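Local coordinates for AvrA (Salmonella typhimurium, PDB 6BE0), which is a YopJ-family bacterial effector acetyltransferase that binds inositol hexakisphosphate and probably transfers acetyl groups from acetyl-CoA to serine and threonine residues of target proteins, at the coenzyme A site. Numbering follows the deposited sequence.

The coenzyme A site. Residues 60, 181-182, 241-245, 283-285. With COA (coenzyme A), chain B.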
ATOM      1  N   ILE A  60      -8.804   2.779  18.312  1.00 51.43           N
ATOM      2  CA  ILE A  60      -9.593   3.357  17.235  1.00 54.07           C
ATOM      3  C   ILE A  60      -9.480   4.881  17.158  1.00 54.87           C
ATOM      4  O   ILE A  60      -9.576   5.449  16.068  1.00 62.54           O
ATOM      5  CB  ILE A  60     -11.080   2.962  17.367  1.00 54.06           C
ATOM      6  CG1 ILE A  60     -11.859   3.445  16.143  1.00 55.90           C
ATOM      7  CG2 ILE A  60     -11.681   3.517  18.656  1.00 55.34           C
ATOM      8  CD1 ILE A  60     -13.044   2.577  15.794  1.00 57.53           C
ATOM      9  N   ARG A 181      -9.933   1.956   5.974  1.00 40.43           N
ATOM     10  CA  ARG A 181     -11.019   2.761   6.521  1.00 42.00           C
ATOM     11  C   ARG A 181     -10.604   3.360   7.861  1.00 41.90           C
ATOM     12  O   ARG A 181     -11.151   4.376   8.287  1.00 43.80           O
ATOM     13  CB  ARG A 181     -12.286   1.919   6.684  1.00 43.48           C
ATOM     14  CG  ARG A 181     -12.675   1.124   5.445  1.00 47.70           C
ATOM     15  CD  ARG A 181     -13.144   2.026   4.320  1.00 52.66           C
ATOM     16  NE  ARG A 181     -13.421   1.288   3.089  1.00 50.07           N
ATOM     17  CZ  ARG A 181     -14.453   0.466   2.917  1.00 47.01           C
ATOM     18  NH1 ARG A 181     -15.314   0.246   3.902  1.00 55.92           N
ATOM     19  NH2 ARG A 181     -14.620  -0.146   1.755  1.00 51.04           N
ATOM     20  N   SER A 182      -9.639   2.727   8.525  1.00 33.74           N
ATOM     21  CA  SER A 182      -9.105   3.257   9.773  1.00 33.77           C
ATOM     22  C   SER A 182      -8.368   4.561   9.488  1.00 33.59           C
ATOM     23  O   SER A 182      -8.031   4.854   8.342  1.00 33.12           O
ATOM     24  CB  SER A 182      -8.185   2.242  10.451  1.00 32.92           C
ATOM     25  OG  SER A 182      -7.104   1.878   9.613  1.00 31.61           O
ATOM     26  N   GLN A 241     -10.536  -3.536   5.341  1.00 37.04           N
ATOM     27  CA  GLN A 241     -11.282  -3.149   6.529  1.00 40.83           C
ATOM     28  C   GLN A 241     -12.750  -2.921   6.188  1.00 41.97           C
ATOM     29  O   GLN A 241     -13.228  -1.790   6.180  1.00 47.97           O
ATOM     30  CB  GLN A 241     -10.665  -1.894   7.149  1.00 38.97           C
ATOM     31  CG  GLN A 241      -9.285  -2.141   7.743  1.00 37.39           C
ATOM     32  CD  GLN A 241      -8.557  -0.867   8.120  1.00 37.20           C
ATOM     33  OE1 GLN A 241      -8.733   0.175   7.490  1.00 36.82           O
ATOM     34  NE2 GLN A 241      -7.729  -0.945   9.155  1.00 39.53           N
ATOM     35  N   GLY A 242     -13.459  -4.008   5.904  1.00 43.10           N
ATOM     36  CA  GLY A 242     -14.862  -3.930   5.541  1.00 47.34           C
ATOM     37  C   GLY A 242     -15.344  -5.205   4.874  1.00 47.06           C
ATOM     38  O   GLY A 242     -14.850  -5.585   3.812  1.00 51.41           O
ATOM     39  N   ALA A 243     -16.311  -5.866   5.502  1.00 53.76           N
ATOM     40  CA  ALA A 243     -16.869  -7.102   4.968  1.00 54.39           C
ATOM     41  C   ALA A 243     -17.555  -6.855   3.628  1.00 57.33           C
ATOM     42  O   ALA A 243     -17.446  -7.664   2.705  1.00 55.58           O
ATOM     43  CB  ALA A 243     -17.847  -7.712   5.960  1.00 57.96           C
ATOM     44  N   GLN A 244     -18.262  -5.734   3.528  1.00 61.07           N
ATOM     45  CA  GLN A 244     -18.935  -5.360   2.291  1.00 62.33           C
ATOM     46  C   GLN A 244     -17.920  -5.167   1.172  1.00 59.33           C
ATOM     47  O   GLN A 244     -18.152  -5.574   0.035  1.00 61.59           O
ATOM     48  CB  GLN A 244     -19.754  -4.082   2.487  1.00 65.95           C
ATOM     49  CG  GLN A 244     -20.495  -3.614   1.239  1.00 69.78           C
ATOM     50  CD  GLN A 244     -21.513  -4.626   0.747  1.00 77.27           C
ATOM     51  OE1 GLN A 244     -22.198  -5.273   1.541  1.00 80.51           O
ATOM     52  NE2 GLN A 244     -21.614  -4.773  -0.569  1.00 77.62           N
ATOM     53  N   ARG A 245     -16.794  -4.545   1.503  1.00 46.98           N
ATOM     54  CA  ARG A 245     -15.745  -4.284   0.524  1.00 43.79           C
ATOM     55  C   ARG A 245     -15.168  -5.584  -0.028  1.00 42.85           C
ATOM     56  O   ARG A 245     -14.844  -5.677  -1.213  1.00 41.96           O
ATOM     57  CB  ARG A 245     -14.634  -3.439   1.148  1.00 40.91           C
ATOM     58  CG  ARG A 245     -13.496  -3.080   0.202  1.00 37.85           C
ATOM     59  CD  ARG A 245     -13.947  -2.196  -0.951  1.00 38.51           C
ATOM     60  NE  ARG A 245     -12.880  -2.015  -1.933  1.00 35.91           N
ATOM     61  CZ  ARG A 245     -12.639  -2.843  -2.947  1.00 35.47           C
ATOM     62  NH1 ARG A 245     -13.391  -3.921  -3.132  1.00 37.54           N
ATOM     63  NH2 ARG A 245     -11.642  -2.592  -3.783  1.00 33.32           N
ATOM     64  N   LYS A 283     -18.654  -5.041  13.909  1.00 71.06           N
ATOM     65  CA  LYS A 283     -17.464  -5.841  13.649  1.00 68.17           C
ATOM     66  C   LYS A 283     -16.427  -5.040  12.869  1.00 65.42           C
ATOM     67  O   LYS A 283     -16.652  -4.674  11.714  1.00 65.98           O
ATOM     68  CB  LYS A 283     -17.829  -7.119  12.887  1.00 67.54           C
ATOM     69  CG  LYS A 283     -16.673  -8.104  12.758  1.00 65.27           C
ATOM     70  CD  LYS A 283     -17.127  -9.464  12.246  1.00 65.26           C
ATOM     71  CE  LYS A 283     -17.445  -9.437  10.759  1.00 71.04           C
ATOM     72  NZ  LYS A 283     -17.730 -10.803  10.230  1.00 72.63           N
ATOM     73  N   LEU A 284     -15.297  -4.771  13.515  1.00 52.95           N
ATOM     74  CA  LEU A 284     -14.201  -4.028  12.904  1.00 49.41           C
ATOM     75  C   LEU A 284     -12.977  -4.916  12.734  1.00 46.31           C
ATOM     76  O   LEU A 284     -12.809  -5.894  13.463  1.00 46.80           O
ATOM     77  CB  LEU A 284     -13.840  -2.808  13.752  1.00 49.22           C
ATOM     78  CG  LEU A 284     -14.934  -1.757  13.948  1.00 52.65           C
ATOM     79  CD1 LEU A 284     -14.449  -0.674  14.899  1.00 52.62           C
ATOM     80  CD2 LEU A 284     -15.358  -1.156  12.618  1.00 52.99           C
ATOM     81  N   SER A 285     -12.126  -4.567  11.774  1.00 46.55           N
ATOM     82  CA  SER A 285     -10.889  -5.302  11.534  1.00 43.99           C
ATOM     83  C   SER A 285      -9.699  -4.584  12.154  1.00 41.23           C
ATOM     84  O   SER A 285      -9.490  -3.393  11.918  1.00 40.85           O
ATOM     85  CB  SER A 285     -10.656  -5.489  10.033  1.00 46.07           C
ATOM     86  OG  SER A 285      -9.385  -6.068   9.789  1.00 43.03           O
TER
HETATM   87  N1A COA B 302     -11.694   0.379  11.363  1.00 46.94           N
HETATM   88  C2A COA B 302     -12.172  -0.707  10.683  1.00 45.68           C
HETATM   89  N3A COA B 302     -13.223  -0.568   9.821  1.00 50.04           N
HETATM   90  C4A COA B 302     -13.807   0.656   9.631  1.00 52.71           C
HETATM   91  C5A COA B 302     -13.339   1.733  10.298  1.00 41.56           C
HETATM   92  C6A COA B 302     -12.269   1.582  11.173  1.00 38.20           C
HETATM   93  N6A COA B 302     -11.384   2.228  12.088  1.00 48.94           N
HETATM   94  N7A COA B 302     -14.082   2.817   9.934  1.00 54.56           N
HETATM   95  C8A COA B 302     -15.013   2.401   9.036  1.00 59.47           C
HETATM   96  N9A COA B 302     -14.851   1.072   8.846  1.00 62.41           N
HETATM   97  C1B COA B 302     -15.596   0.209   7.991  1.00 58.69           C
HETATM   98  C2B COA B 302     -16.395  -0.569   8.687  1.00 63.90           C
HETATM   99  O2B COA B 302     -15.780  -1.869   8.894  1.00 84.53           O
HETATM  100  C3B COA B 302     -17.740  -0.710   7.792  1.00 82.50           C
HETATM  101  O3B COA B 302     -17.538  -1.629   6.718  1.00 84.10           O
HETATM  102  P3B COA B 302     -18.425  -2.975   6.659  1.00 67.69           P
HETATM  103  O7A COA B 302     -17.989  -3.920   7.755  1.00 52.49           O
HETATM  104  O8A COA B 302     -19.883  -2.633   6.837  1.00 77.48           O
HETATM  105  O9A COA B 302     -18.235  -3.646   5.315  1.00 71.68           O
HETATM  106  C4B COA B 302     -17.952   0.535   7.304  1.00 85.62           C
HETATM  107  O4B COA B 302     -16.551   1.082   7.061  1.00 77.01           O
HETATM  108  C5B COA B 302     -18.691   1.388   8.326  1.00 93.33           C
HETATM  109  O5B COA B 302     -18.702   2.747   7.905  1.00 81.09           O
HETATM  110  P1A COA B 302     -20.079   3.412   7.432  1.00123.16           P
HETATM  111  O1A COA B 302     -21.012   2.346   6.877  1.00117.40           O
HETATM  112  O2A COA B 302     -20.732   4.103   8.617  1.00129.07           O
HETATM  113  O3A COA B 302     -19.780   4.485   6.306  1.00 91.01           O
HETATM  114  O   HOH W   1     -13.122  -3.426   9.394  1.00 42.69           O
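In this YopJ-family acetyltransferase the adenine of coenzyme A lies between the aliphatic CB of Arg181 and a methyl of Leu284, and the 3'-phosphate meets the N-terminus of helix 243-252. Arg181 lays its CB over the five-membered ring, 3.5 Å from COA N9A. Across the purine, the branched leucine lays CD2 on the six-membered ring as a CH-pi contact, 3.6 Å from COA N3A; chi1 of -61° carries that branch there. Arginine joins an apolar stem to a polar tip: its chain bends at chi2 (-69°) and passes one face of the ribose, where NH1 makes a weak hydrogen bond to ring oxygen O4B, at the guanidinium edge and in its plane. Ser182 brings its CA to 3.4 Å from the exocyclic amine N6A, and Ile60 CD1 approaches the same amine more loosely.

At the helix start, Gln244 N donates to the 3'-phosphate oxygen O9A at 2.7 Å. Ala243 N makes a weaker bond to O7A; small Gly242 (phi 163°, tolerated best by glycine) and Ala243 probably let the phosphate approach the backbone, and the helix dipole may favour its charge. A water held by Ser285 N (2.8 Å) bridges adenine N3A and the ribose 2'-hydroxyl O2B.

On the Arg181 side, Gln241 touches the nucleoside with CB and O. Its amide, both acceptor and donor, fixes the 181-182 backbone: OE1 meets Arg181 N (2.6 Å) in the carbonyl plane and Ser182 N (2.9 Å) above it. NE2 donates to Ser182 OG close to the amide plane, fixing the amide's turn.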